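Local coordinates for surface glycan binding protein B (Bacteroides ovatus, PDB 6E57) that binds mixed-linkage beta-glucan at the bacterial cell surface, as part of the system by which a gut symbiont uses cereal beta-glucans, at residues A[350-355]-A[403-408]; A[363-368]-A[385-390]. All blocks are in the same frame, centred on the assembly; numbering follows the deposited sequence.

Contact 1: residues A[350-355]-A[403-408]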
loop_
_atom_site.group_PDB
_atom_site.type_symbol
_atom_site.label_atom_id
_atom_site.label_comp_id
_atom_site.label_asym_id
_atom_site.label_seq_id
_atom_site.Cartn_x
_atom_site.Cartn_y
_atom_site.Cartn_z
ATOM N N LEU A 350 -2.778 -13.592 -20.373
ATOM C CA LEU A 350 -3.157 -13.082 -21.682
ATOM C C LEU A 350 -3.408 -11.577 -21.548
ATOM O O LEU A 350 -3.949 -11.135 -20.535
ATOM C CB LEU A 350 -4.410 -13.814 -22.175
ATOM C CG LEU A 350 -4.778 -13.577 -23.639
ATOM C CD1 LEU A 350 -3.865 -14.358 -24.566
ATOM C CD2 LEU A 350 -6.226 -13.953 -23.900
ATOM N N LYS A 351 -2.989 -10.816 -22.566
ATOM C CA LYS A 351 -3.182 -9.369 -22.637
ATOM C C LYS A 351 -3.779 -9.022 -24.003
ATOM O O LYS A 351 -3.264 -9.456 -25.019
ATOM C CB LYS A 351 -1.853 -8.634 -22.438
ATOM C CG LYS A 351 -1.911 -7.117 -22.586
ATOM C CD LYS A 351 -0.551 -6.444 -22.596
ATOM C CE LYS A 351 0.156 -6.507 -21.257
ATOM N NZ LYS A 351 1.499 -5.878 -21.308
ATOM N N VAL A 352 -4.862 -8.242 -24.003
ATOM C CA VAL A 352 -5.472 -7.727 -25.224
ATOM C C VAL A 352 -5.371 -6.199 -25.201
ATOM O O VAL A 352 -5.987 -5.559 -24.343
ATOM C CB VAL A 352 -6.940 -8.174 -25.359
ATOM C CG1 VAL A 352 -7.563 -7.659 -26.649
ATOM C CG2 VAL A 352 -7.083 -9.684 -25.260
ATOM N N VAL A 353 -4.587 -5.635 -26.132
ATOM C CA VAL A 353 -4.500 -4.188 -26.327
ATOM C C VAL A 353 -5.624 -3.773 -27.284
ATOM O O VAL A 353 -5.671 -4.236 -28.421
ATOM C CB VAL A 353 -3.122 -3.752 -26.863
ATOM C CG1 VAL A 353 -3.026 -2.238 -27.021
ATOM C CG2 VAL A 353 -1.985 -4.270 -25.995
ATOM N N TYR A 354 -6.507 -2.890 -26.806
ATOM C CA TYR A 354 -7.710 -2.490 -27.530
ATOM C C TYR A 354 -7.718 -0.966 -27.688
ATOM O O TYR A 354 -7.142 -0.257 -26.872
ATOM C CB TYR A 354 -8.965 -2.984 -26.803
ATOM C CG TYR A 354 -9.134 -2.434 -25.408
ATOM C CD1 TYR A 354 -8.557 -3.061 -24.313
ATOM C CD2 TYR A 354 -9.861 -1.276 -25.178
ATOM C CE1 TYR A 354 -8.693 -2.550 -23.031
ATOM C CE2 TYR A 354 -10.016 -0.759 -23.902
ATOM C CZ TYR A 354 -9.427 -1.396 -22.825
ATOM O OH TYR A 354 -9.578 -0.884 -21.570
ATOM N N SER A 355 -8.367 -0.481 -28.749
ATOM C CA SER A 355 -8.566 0.945 -28.954
ATOM C C SER A 355 -10.018 1.203 -29.365
ATOM O O SER A 355 -10.678 0.337 -29.928
ATOM C CB SER A 355 -7.588 1.510 -29.958
ATOM O OG SER A 355 -7.703 0.859 -31.213
ATOM N N ALA A 403 -14.536 -24.367 -29.010
ATOM C CA ALA A 403 -14.223 -23.847 -30.346
ATOM C C ALA A 403 -13.342 -22.586 -30.300
ATOM O O ALA A 403 -13.430 -21.737 -31.186
ATOM C CB ALA A 403 -15.511 -23.587 -31.092
ATOM N N GLY A 404 -12.477 -22.480 -29.288
ATOM C CA GLY A 404 -11.398 -21.493 -29.283
ATOM C C GLY A 404 -11.755 -20.203 -28.560
ATOM O O GLY A 404 -12.670 -20.154 -27.743
ATOM N N PHE A 405 -11.000 -19.150 -28.883
ATOM C CA PHE A 405 -11.027 -17.870 -28.196
ATOM C C PHE A 405 -11.688 -16.823 -29.097
ATOM O O PHE A 405 -11.449 -16.806 -30.303
ATOM C CB PHE A 405 -9.595 -17.474 -27.830
ATOM C CG PHE A 405 -9.426 -16.084 -27.279
ATOM C CD1 PHE A 405 -9.688 -15.811 -25.945
ATOM C CD2 PHE A 405 -8.976 -15.053 -28.091
ATOM C CE1 PHE A 405 -9.515 -14.532 -25.438
ATOM C CE2 PHE A 405 -8.812 -13.772 -27.584
ATOM C CZ PHE A 405 -9.082 -13.514 -26.259
ATOM N N LEU A 406 -12.513 -15.959 -28.494
ATOM C CA LEU A 406 -13.091 -14.799 -29.172
ATOM C C LEU A 406 -12.922 -13.554 -28.293
ATOM O O LEU A 406 -12.991 -13.633 -27.071
ATOM C CB LEU A 406 -14.581 -15.040 -29.443
ATOM C CG LEU A 406 -14.939 -16.088 -30.496
ATOM C CD1 LEU A 406 -16.445 -16.161 -30.662
ATOM C CD2 LEU A 406 -14.290 -15.790 -31.832
ATOM N N CYS A 407 -12.702 -12.408 -28.945
ATOM C CA CYS A 407 -13.019 -11.106 -28.375
ATOM C C CYS A 407 -14.311 -10.602 -29.030
ATOM O O CYS A 407 -14.421 -10.521 -30.254
ATOM C CB CYS A 407 -11.885 -10.109 -28.561
ATOM S SG CYS A 407 -10.463 -10.443 -27.491
ATOM N N VAL A 408 -15.281 -10.278 -28.177
ATOM C CA VAL A 408 -16.645 -9.993 -28.550
ATOM C C VAL A 408 -16.979 -8.588 -28.033
ATOM O O VAL A 408 -16.296 -8.087 -27.143
ATOM C CB VAL A 408 -17.546 -11.099 -27.968
ATOM C CG1 VAL A 408 -18.922 -10.607 -27.557
ATOM C CG2 VAL A 408 -17.651 -12.281 -28.917
#

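Contact 2: residues A[363-368]-A[385-390]. With EDO (1,2-ethanediol), chain I.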
loop_
_atom_site.group_PDB
_atom_site.type_symbol
_atom_site.label_atom_id
_atom_site.label_comp_id
_atom_site.label_asym_id
_atom_site.label_seq_id
_atom_site.Cartn_x
_atom_site.Cartn_y
_atom_site.Cartn_z
ATOM N N HIS A 363 -18.789 1.671 -26.201
ATOM C CA HIS A 363 -17.674 0.722 -26.289
ATOM C C HIS A 363 -17.786 -0.341 -25.187
ATOM O O HIS A 363 -17.626 -0.031 -23.998
ATOM C CB HIS A 363 -16.331 1.461 -26.226
ATOM C CG HIS A 363 -16.358 2.808 -26.862
ATOM N ND1 HIS A 363 -16.190 2.986 -28.217
ATOM C CD2 HIS A 363 -16.544 4.037 -26.338
ATOM C CE1 HIS A 363 -16.270 4.268 -28.501
ATOM N NE2 HIS A 363 -16.484 4.934 -27.368
ATOM N N LYS A 364 -18.047 -1.589 -25.603
ATOM C CA LYS A 364 -18.098 -2.750 -24.718
ATOM C C LYS A 364 -17.297 -3.902 -25.338
ATOM O O LYS A 364 -17.403 -4.147 -26.538
ATOM C CB LYS A 364 -19.547 -3.191 -24.493
ATOM C CG LYS A 364 -20.350 -2.328 -23.532
ATOM C CD LYS A 364 -21.551 -3.043 -22.950
ATOM C CE LYS A 364 -22.315 -2.212 -21.939
ATOM N NZ LYS A 364 -22.997 -1.055 -22.568
ATOM N N MET A 365 -16.518 -4.606 -24.502
ATOM C CA MET A 365 -15.778 -5.804 -24.914
ATOM C C MET A 365 -15.932 -6.904 -23.857
ATOM O O MET A 365 -16.232 -6.630 -22.694
ATOM C CB MET A 365 -14.288 -5.507 -25.116
ATOM C CG MET A 365 -13.510 -5.333 -23.820
ATOM S SD MET A 365 -11.742 -5.029 -24.088
ATOM C CE MET A 365 -11.234 -6.590 -24.807
ATOM N N GLN A 366 -15.713 -8.150 -24.289
ATOM C CA GLN A 366 -15.644 -9.314 -23.404
ATOM C C GLN A 366 -14.770 -10.387 -24.067
ATOM O O GLN A 366 -14.879 -10.629 -25.269
ATOM C CB GLN A 366 -17.044 -9.856 -23.102
ATOM C CG GLN A 366 -17.062 -10.934 -22.021
ATOM C CD GLN A 366 -18.419 -11.565 -21.805
ATOM O OE1 GLN A 366 -19.222 -11.691 -22.724
ATOM N NE2 GLN A 366 -18.675 -11.991 -20.579
ATOM N N LEU A 367 -13.892 -11.008 -23.273
ATOM C CA LEU A 367 -13.148 -12.191 -23.697
ATOM C C LEU A 367 -14.042 -13.413 -23.480
ATOM O O LEU A 367 -14.630 -13.563 -22.413
ATOM C CB LEU A 367 -11.851 -12.310 -22.892
ATOM C CG LEU A 367 -10.668 -11.505 -23.419
ATOM C CD1 LEU A 367 -10.976 -10.019 -23.428
ATOM C CD2 LEU A 367 -9.419 -11.790 -22.597
ATOM N N ALA A 368 -14.138 -14.271 -24.500
ATOM C CA ALA A 368 -15.059 -15.394 -24.474
ATOM C C ALA A 368 -14.503 -16.565 -25.286
ATOM O O ALA A 368 -13.503 -16.435 -25.993
ATOM C CB ALA A 368 -16.402 -14.962 -25.004
ATOM N N GLY A 385 -6.928 1.017 -23.923
ATOM C CA GLY A 385 -6.354 0.341 -22.771
ATOM C C GLY A 385 -5.831 -1.050 -23.087
ATOM O O GLY A 385 -5.763 -1.470 -24.244
ATOM N N GLU A 386 -5.445 -1.750 -22.016
ATOM C CA GLU A 386 -4.947 -3.107 -22.055
ATOM C C GLU A 386 -5.781 -3.941 -21.078
ATOM O O GLU A 386 -5.896 -3.579 -19.916
ATOM C CB GLU A 386 -3.467 -3.148 -21.661
ATOM C CG GLU A 386 -2.620 -2.081 -22.334
ATOM C CD GLU A 386 -1.123 -2.180 -22.080
ATOM O OE1 GLU A 386 -0.711 -3.034 -21.260
ATOM O OE2 GLU A 386 -0.367 -1.402 -22.706
ATOM N N TYR A 387 -6.361 -5.039 -21.571
ATOM C CA TYR A 387 -7.090 -6.001 -20.744
ATOM C C TYR A 387 -6.183 -7.206 -20.468
ATOM O O TYR A 387 -5.765 -7.882 -21.405
ATOM C CB TYR A 387 -8.377 -6.434 -21.452
ATOM C CG TYR A 387 -9.381 -7.122 -20.565
ATOM C CD1 TYR A 387 -9.268 -8.465 -20.253
ATOM C CD2 TYR A 387 -10.451 -6.421 -20.034
ATOM C CE1 TYR A 387 -10.187 -9.095 -19.429
ATOM C CE2 TYR A 387 -11.380 -7.036 -19.211
ATOM C CZ TYR A 387 -11.248 -8.378 -18.905
ATOM O OH TYR A 387 -12.173 -8.978 -18.099
ATOM N N THR A 388 -5.875 -7.465 -19.191
ATOM C CA THR A 388 -5.105 -8.656 -18.809
ATOM C C THR A 388 -6.027 -9.655 -18.097
ATOM O O THR A 388 -6.945 -9.272 -17.389
ATOM C CB THR A 388 -3.878 -8.302 -17.959
ATOM O OG1 THR A 388 -4.313 -7.615 -16.789
ATOM C CG2 THR A 388 -2.873 -7.445 -18.697
ATOM N N LEU A 389 -5.757 -10.944 -18.316
ATOM C CA LEU A 389 -6.523 -12.042 -17.753
ATOM C C LEU A 389 -5.600 -13.252 -17.602
ATOM O O LEU A 389 -4.914 -13.636 -18.553
ATOM C CB LEU A 389 -7.691 -12.364 -18.689
ATOM C CG LEU A 389 -8.555 -13.558 -18.283
ATOM C CD1 LEU A 389 -9.486 -13.192 -17.135
ATOM C CD2 LEU A 389 -9.350 -14.080 -19.470
ATOM N N ILE A 390 -5.602 -13.845 -16.406
ATOM C CA ILE A 390 -4.863 -15.066 -16.135
ATOM C C ILE A 390 -5.714 -16.249 -16.606
ATOM O O ILE A 390 -6.844 -16.420 -16.149
ATOM C CB ILE A 390 -4.486 -15.167 -14.642
ATOM C CG1 ILE A 390 -3.546 -14.027 -14.240
ATOM C CG2 ILE A 390 -3.890 -16.529 -14.317
ATOM C CD1 ILE A 390 -3.194 -14.004 -12.775
HETATM C C1 EDO I . -22.032 -13.657 -19.400
HETATM O O1 EDO I . -21.001 -13.274 -18.478
HETATM C C2 EDO I . -21.425 -14.417 -20.579
HETATM O O2 EDO I . -21.407 -15.830 -20.318
#

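Contact 1: residues A[350-355]-A[403-408]
L350 and F405 reach toward each other from facing strands across the interior between them. The CD2 methyl of L350 lies 3.7 Å from CE1 of the F405 ring and equally close to CZ, approaching obliquely to the ring. V352, two residues further along the same strand, sends CG2 to the rim of that ring, near its plane, 4.4 Å from CZ of F405. The same valine also meets C407: its CG1 and CG2 methyls are each 4.1 Å from SG of C407, which therefore sits astride the isopropyl fork. No hydrogen bond crosses the interface, and all four touching residues are buried. F405 owes its reach to a side chain that leaves the strand with CG opposite the backbone N (chi1 172°), sending the ring inward to L350.

Strands 350-355 and 405-408 run in roughly the same direction, at 32° to one another, with axes 10.9 Å apart at their closest. That spacing, bridged by side chains alone, is the face-to-face packing of a beta-sandwich in the C-terminal, glycan-binding part of the chain. A backbone bond on one side ties L350 to L389, while K351 and V353 pair with strand 412-419.

Further out, F341 of helix 338-343 stacks on the F405 ring. On the outward side of strand 405-409, L406 touches W372 and V408 touches both W322 and W372, the two tryptophans being part of the glycan pocket.

Contact 2: residues A[363-368]-A[385-390]
The side chains of L367 and Y387 run alongside one another with opposite headings, the leucine's CD1 lying 3.9 Å from CD1 of the Y387 ring and oblique to it. CD2 of L367 meets CD2 of L389 at 3.9 Å and also stays close to CD1 of Y387. With CG opposite the carbonyl carbon (chi1 -85°), L367 carries its fork to the Y387 side. M365 adds a Met-aromatic contact: its SD stands 5.3 Å from the centroid of the Y387 ring, 47° off the ring normal, while CE brushes CB of Y387. An alanine in place of L367 would probably open a gap beside the Y387 ring and leave L389 without its apolar partner here. Q366, whose side chain leaves the backbone away from strand 385-390, hydrogen-bonds through NE2 to the carbonyl O of A376 and weakly to O1 of a 1,2-ethanediol (3.4 Å), probably from the crystallisation liquor.

The strand axes, 26° apart in direction and 9.7 Å from each other at closest, belong to opposing layers of a beta-sandwich. Strand 364-369 lies between strands 379-380 and 405-409, with M379 touching both M365 and Y387; strand 385-390 pairs antiparallel with strand 349-356.

Contacts 1 and 2 are adjoining parts of one sandwich interior, their centres about 7 Å apart. Each layer supplies one strand to each contact, and the two strands of a layer are neighbours: 350-355 pairs with 385-390, where V352 N lies 2.8 Å from Y387 O, a probable hydrogen bond, and 403-408 pairs with 363-368, where L406 N lies 2.7 Å from A368 O, likewise probable. Both segments of contact 2 fall in the chain between those of contact 1. Neither contact reaches the glycan: the side chains of C407 and M365 are about 13 Å and 12 Å, respectively, from a bound glucose unit. L367 of contact 2 also packs on L350, V352 and F405 of contact 1.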